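Local coordinates for cysteine hydrolase (Pseudomonas syringae pv. phaseolicola 1448A, PDB 3IRV), which is an isochorismatase-family protein of the cysteine hydrolase group that probably acts as a hydrolase on a substrate not yet established, at residues A[122-131]-A[155-165]. Sequence-based numbering, arbitrary orientation. Where two conformers were deposited one is given.
With PO4 (phosphate ion), chain C.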
loop_
_atom_site.group_PDB
_atom_site.type_symbol
_atom_site.label_atom_id
_atom_site.label_comp_id
_atom_site.label_asym_id
_atom_site.label_seq_id
_atom_site.Cartn_x
_atom_site.Cartn_y
_atom_site.Cartn_z
ATOM N N TYR A 122 8.648 0.608 -5.465
ATOM C CA TYR A 122 8.544 0.013 -4.122
ATOM C C TYR A 122 8.026 -1.429 -4.121
ATOM O O TYR A 122 8.531 -2.287 -3.368
ATOM C CB TYR A 122 7.664 0.859 -3.197
ATOM C CG TYR A 122 8.049 2.309 -3.153
ATOM C CD1 TYR A 122 9.374 2.711 -2.927
ATOM C CD2 TYR A 122 7.078 3.290 -3.350
ATOM C CE1 TYR A 122 9.712 4.066 -2.886
ATOM C CE2 TYR A 122 7.404 4.655 -3.311
ATOM C CZ TYR A 122 8.714 5.030 -3.087
ATOM O OH TYR A 122 9.002 6.380 -3.032
ATOM N N SER A 123 6.983 -1.663 -4.911
ATOM C CA SER A 123 6.280 -2.938 -4.969
ATOM C C SER A 123 7.192 -4.047 -5.449
ATOM O O SER A 123 7.825 -3.910 -6.510
ATOM C CB SER A 123 5.149 -2.844 -5.977
ATOM O OG SER A 123 4.505 -4.093 -6.105
ATOM N N GLY A 124 7.196 -5.174 -4.731
ATOM C CA GLY A 124 7.923 -6.352 -5.241
ATOM C C GLY A 124 7.216 -7.055 -6.382
ATOM O O GLY A 124 7.830 -7.901 -7.057
ATOM N N PHE A 125 5.928 -6.730 -6.583
ATOM C CA PHE A 125 5.080 -7.392 -7.602
ATOM C C PHE A 125 4.858 -6.580 -8.871
ATOM O O PHE A 125 4.822 -7.151 -9.965
ATOM C CB PHE A 125 3.692 -7.706 -7.040
ATOM C CG PHE A 125 3.654 -8.957 -6.222
ATOM C CD1 PHE A 125 3.619 -10.206 -6.832
ATOM C CD2 PHE A 125 3.703 -8.886 -4.825
ATOM C CE1 PHE A 125 3.597 -11.377 -6.066
ATOM C CE2 PHE A 125 3.704 -10.044 -4.046
ATOM C CZ PHE A 125 3.629 -11.299 -4.655
ATOM N N HIS A 126 4.650 -5.273 -8.740
ATOM C CA HIS A 126 4.235 -4.489 -9.910
ATOM C C HIS A 126 5.340 -4.392 -10.969
ATOM O O HIS A 126 6.420 -3.851 -10.705
ATOM C CB HIS A 126 3.762 -3.088 -9.523
ATOM C CG HIS A 126 3.144 -2.343 -10.670
ATOM N ND1 HIS A 126 1.873 -2.612 -11.119
ATOM C CD2 HIS A 126 3.636 -1.376 -11.486
ATOM C CE1 HIS A 126 1.593 -1.826 -12.150
ATOM N NE2 HIS A 126 2.651 -1.079 -12.405
ATOM N N ASN A 127 5.063 -4.997 -12.133
ATOM C CA ASN A 127 5.969 -4.961 -13.291
ATOM C C ASN A 127 7.282 -5.682 -13.006
ATOM O O ASN A 127 8.321 -5.293 -13.546
ATOM C CB ASN A 127 6.309 -3.522 -13.731
ATOM C CG ASN A 127 5.140 -2.801 -14.338
ATOM O OD1 ASN A 127 4.132 -3.408 -14.653
ATOM N ND2 ASN A 127 5.278 -1.478 -14.504
ATOM N N THR A 128 7.255 -6.695 -12.134
ATOM C CA THR A 128 8.482 -7.437 -11.847
ATOM C C THR A 128 8.332 -8.894 -12.188
ATOM O O THR A 128 7.222 -9.382 -12.433
ATOM C CB THR A 128 8.861 -7.443 -10.351
ATOM O OG1 THR A 128 7.983 -8.326 -9.622
ATOM C CG2 THR A 128 8.839 -6.057 -9.770
ATOM N N ASP A 129 9.460 -9.612 -12.141
ATOM C CA ASP A 129 9.452 -11.071 -12.367
ATOM C C ASP A 129 8.759 -11.892 -11.264
ATOM O O ASP A 129 8.590 -13.091 -11.408
ATOM C CB ASP A 129 10.898 -11.575 -12.439
ATOM C CG ASP A 129 11.633 -11.156 -13.697
ATOM O OD1 ASP A 129 11.050 -10.495 -14.593
ATOM O OD2 ASP A 129 12.845 -11.504 -13.794
ATOM N N LEU A 130 8.399 -11.259 -10.134
ATOM C CA LEU A 130 8.058 -12.034 -8.933
ATOM C C LEU A 130 6.863 -12.969 -9.135
ATOM O O LEU A 130 6.923 -14.127 -8.735
ATOM C CB LEU A 130 7.795 -11.089 -7.752
ATOM C CG LEU A 130 7.493 -11.773 -6.424
ATOM C CD1 LEU A 130 8.628 -12.716 -6.020
ATOM C CD2 LEU A 130 7.229 -10.720 -5.336
ATOM N N ASP A 131 5.801 -12.495 -9.786
ATOM C CA ASP A 131 4.622 -13.336 -9.938
ATOM C C ASP A 131 4.923 -14.579 -10.777
ATOM O O ASP A 131 4.396 -15.661 -10.499
ATOM C CB ASP A 131 3.468 -12.539 -10.536
ATOM C CG ASP A 131 2.137 -13.222 -10.343
ATOM O OD1 ASP A 131 1.757 -13.500 -9.184
ATOM O OD2 ASP A 131 1.480 -13.497 -11.366
ATOM N N THR A 155 3.992 -2.442 0.520
ATOM C CA THR A 155 3.462 -2.447 -0.861
ATOM C C THR A 155 3.511 -3.861 -1.438
ATOM O O THR A 155 2.562 -4.295 -2.090
ATOM C CB THR A 155 4.171 -1.441 -1.783
ATOM O OG1 THR A 155 4.177 -0.162 -1.131
ATOM C CG2 THR A 155 3.427 -1.317 -3.107
ATOM N N THR A 156 4.605 -4.583 -1.185
ATOM C CA THR A 156 4.677 -5.987 -1.566
ATOM C C THR A 156 3.548 -6.836 -0.921
ATOM O O THR A 156 2.905 -7.644 -1.590
ATOM C CB THR A 156 6.074 -6.536 -1.239
ATOM O OG1 THR A 156 7.049 -5.690 -1.894
ATOM C CG2 THR A 156 6.222 -8.014 -1.690
ATOM N N ILE A 157 3.321 -6.635 0.375
ATOM C CA ILE A 157 2.204 -7.273 1.073
ATOM C C ILE A 157 0.826 -6.929 0.475
ATOM O O ILE A 157 0.052 -7.841 0.164
ATOM C CB ILE A 157 2.257 -6.911 2.564
ATOM C CG1 ILE A 157 3.523 -7.509 3.189
ATOM C CG2 ILE A 157 0.998 -7.395 3.309
ATOM C CD1 ILE A 157 3.824 -6.988 4.637
ATOM N N ARG A 158 0.520 -5.634 0.301
ATOM C CA ARG A 158 -0.767 -5.224 -0.310
ATOM C C ARG A 158 -0.926 -5.799 -1.710
ATOM O O ARG A 158 -1.963 -6.363 -2.048
ATOM C CB ARG A 158 -0.828 -3.708 -0.407
ATOM C CG ARG A 158 -0.845 -3.051 0.974
ATOM C CD ARG A 158 -0.768 -1.553 0.856
ATOM N NE ARG A 158 -0.682 -0.905 2.169
ATOM C CZ ARG A 158 -1.533 0.016 2.619
ATOM N NH1 ARG A 158 -2.544 0.419 1.869
ATOM N NH2 ARG A 158 -1.371 0.526 3.843
ATOM N N ASP A 159 0.138 -5.708 -2.509
ATOM C CA ASP A 159 0.077 -6.240 -3.870
ATOM C C ASP A 159 -0.040 -7.771 -3.921
ATOM O O ASP A 159 -0.692 -8.327 -4.808
ATOM C CB ASP A 159 1.260 -5.724 -4.697
ATOM C CG ASP A 159 1.226 -4.195 -4.868
ATOM O OD1 ASP A 159 0.245 -3.531 -4.405
ATOM O OD2 ASP A 159 2.172 -3.643 -5.504
ATOM N N GLY A 160 0.551 -8.435 -2.925
ATOM C CA GLY A 160 0.467 -9.878 -2.821
ATOM C C GLY A 160 -0.957 -10.303 -2.481
ATOM O O GLY A 160 -1.519 -11.172 -3.154
ATOM N N VAL A 161 -1.547 -9.694 -1.438
ATOM C CA VAL A 161 -2.912 -10.110 -1.062
ATOM C C VAL A 161 -3.920 -9.842 -2.193
ATOM O O VAL A 161 -4.835 -10.653 -2.425
ATOM C CB VAL A 161 -3.364 -9.519 0.324
ATOM C CG1 VAL A 161 -3.607 -8.007 0.249
ATOM C CG2 VAL A 161 -4.613 -10.261 0.815
ATOM N N HIS A 162 -3.714 -8.765 -2.967
ATOM C CA HIS A 162 -4.617 -8.442 -4.103
ATOM C C HIS A 162 -4.504 -9.474 -5.246
ATOM O O HIS A 162 -5.394 -9.579 -6.099
ATOM C CB HIS A 162 -4.340 -7.028 -4.616
ATOM C CG HIS A 162 -5.003 -5.959 -3.808
ATOM N ND1 HIS A 162 -4.512 -5.528 -2.593
ATOM C CD2 HIS A 162 -6.171 -5.288 -4.005
ATOM C CE1 HIS A 162 -5.312 -4.588 -2.104
ATOM N NE2 HIS A 162 -6.329 -4.427 -2.940
ATOM N N ARG A 163 -3.399 -10.216 -5.263
ATOM C CA ARG A 163 -3.206 -11.337 -6.207
ATOM C C ARG A 163 -3.612 -12.683 -5.577
ATOM O O ARG A 163 -3.361 -13.752 -6.166
ATOM C CB ARG A 163 -1.742 -11.387 -6.605
ATOM C CG ARG A 163 -1.374 -10.296 -7.589
ATOM C CD ARG A 163 0.117 -10.112 -7.613
ATOM N NE ARG A 163 0.540 -9.229 -8.717
ATOM C CZ ARG A 163 0.438 -7.899 -8.666
ATOM N NH1 ARG A 163 -0.118 -7.303 -7.595
ATOM N NH2 ARG A 163 0.862 -7.165 -9.689
ATOM N N GLU A 164 -4.220 -12.605 -4.372
ATOM C CA GLU A 164 -4.773 -13.749 -3.634
ATOM C C GLU A 164 -3.694 -14.584 -2.896
ATOM O O GLU A 164 -3.960 -15.699 -2.441
ATOM C CB GLU A 164 -5.705 -14.628 -4.502
ATOM C CG GLU A 164 -7.011 -13.911 -4.929
ATOM C CD GLU A 164 -7.861 -13.431 -3.743
ATOM O OE1 GLU A 164 -8.040 -14.202 -2.782
ATOM O OE2 GLU A 164 -8.359 -12.282 -3.762
ATOM N N TYR A 165 -2.480 -14.027 -2.770
ATOM C CA TYR A 165 -1.465 -14.721 -1.982
ATOM C C TYR A 165 -1.840 -14.635 -0.509
ATOM O O TYR A 165 -2.421 -13.641 -0.056
ATOM C CB TYR A 165 -0.079 -14.099 -2.186
ATOM C CG TYR A 165 0.528 -14.397 -3.543
ATOM C CD1 TYR A 165 1.185 -15.608 -3.778
ATOM C CD2 TYR A 165 0.429 -13.486 -4.586
ATOM C CE1 TYR A 165 1.741 -15.919 -5.031
ATOM C CE2 TYR A 165 1.007 -13.766 -5.825
ATOM C CZ TYR A 165 1.644 -14.984 -6.038
ATOM O OH TYR A 165 2.210 -15.262 -7.261
HETATM P P PO4 C . -0.771 -3.789 -8.916
HETATM O O1 PO4 C . 0.406 -4.326 -9.705
HETATM O O2 PO4 C . -0.876 -4.574 -7.620
HETATM O O3 PO4 C . -0.533 -2.321 -8.610
HETATM O O4 PO4 C . -2.077 -3.912 -9.675
HETATM O O HOH W 1 2.478 -6.401 -12.408
#
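Phe125 reaches from the loop that leads into helix 130-136 onto Arg163 and the end of helix 149-162. Its CB sits over the centre of the Arg163 guanidinium face, 3.6 Å from CZ. CD1 lies against Arg163 CD, while on the other flank CD2 and CE2 approach Thr156 O near the ring plane. Farther out, CE2 touches Gly160 CA at 3.5 Å, in a place where the helix has no side chain, and CE1 and CZ meet CE2 of Tyr165, whose ring is inclined by 33°. Leu130 CD2 sits over the centre of one ring face.

Polar bonds flank the Phe125 side chain. Ser123 OG, anti to its own backbone N (chi1 177°), donates a very short 2.5 Å bond to Asp159 OD2 and accepts from the N-H groups of Phe125 and His126, an ST turn and ST motif that fix the loop. Gly124 N donates to Thr156 OG1 (2.9 Å), which also bonds Cys152 O. In the conformer given for Asp131, Tyr165 OH donates to its OD1 at 2.6 Å from above the carboxylate plane. Arg163, extended from CG to NE, spends NH1 on both Asp159 O and phosphate O2; its NH2 donates to phosphate O1, and so does His126 ND1, 2.7 Å from that O1. His126 and Arg163 of the second subunit complete this anion site, although the phosphate probably comes from the crystallisation liquor.

A Schellman motif with Glu164 as C-prime residue ends helix 149-162 just before strand 166-170. The whole joins the loop after strand 115-119 to a helix flanking the parallel sheet of the isochorismatase-type alpha/beta fold, at its dimer interface.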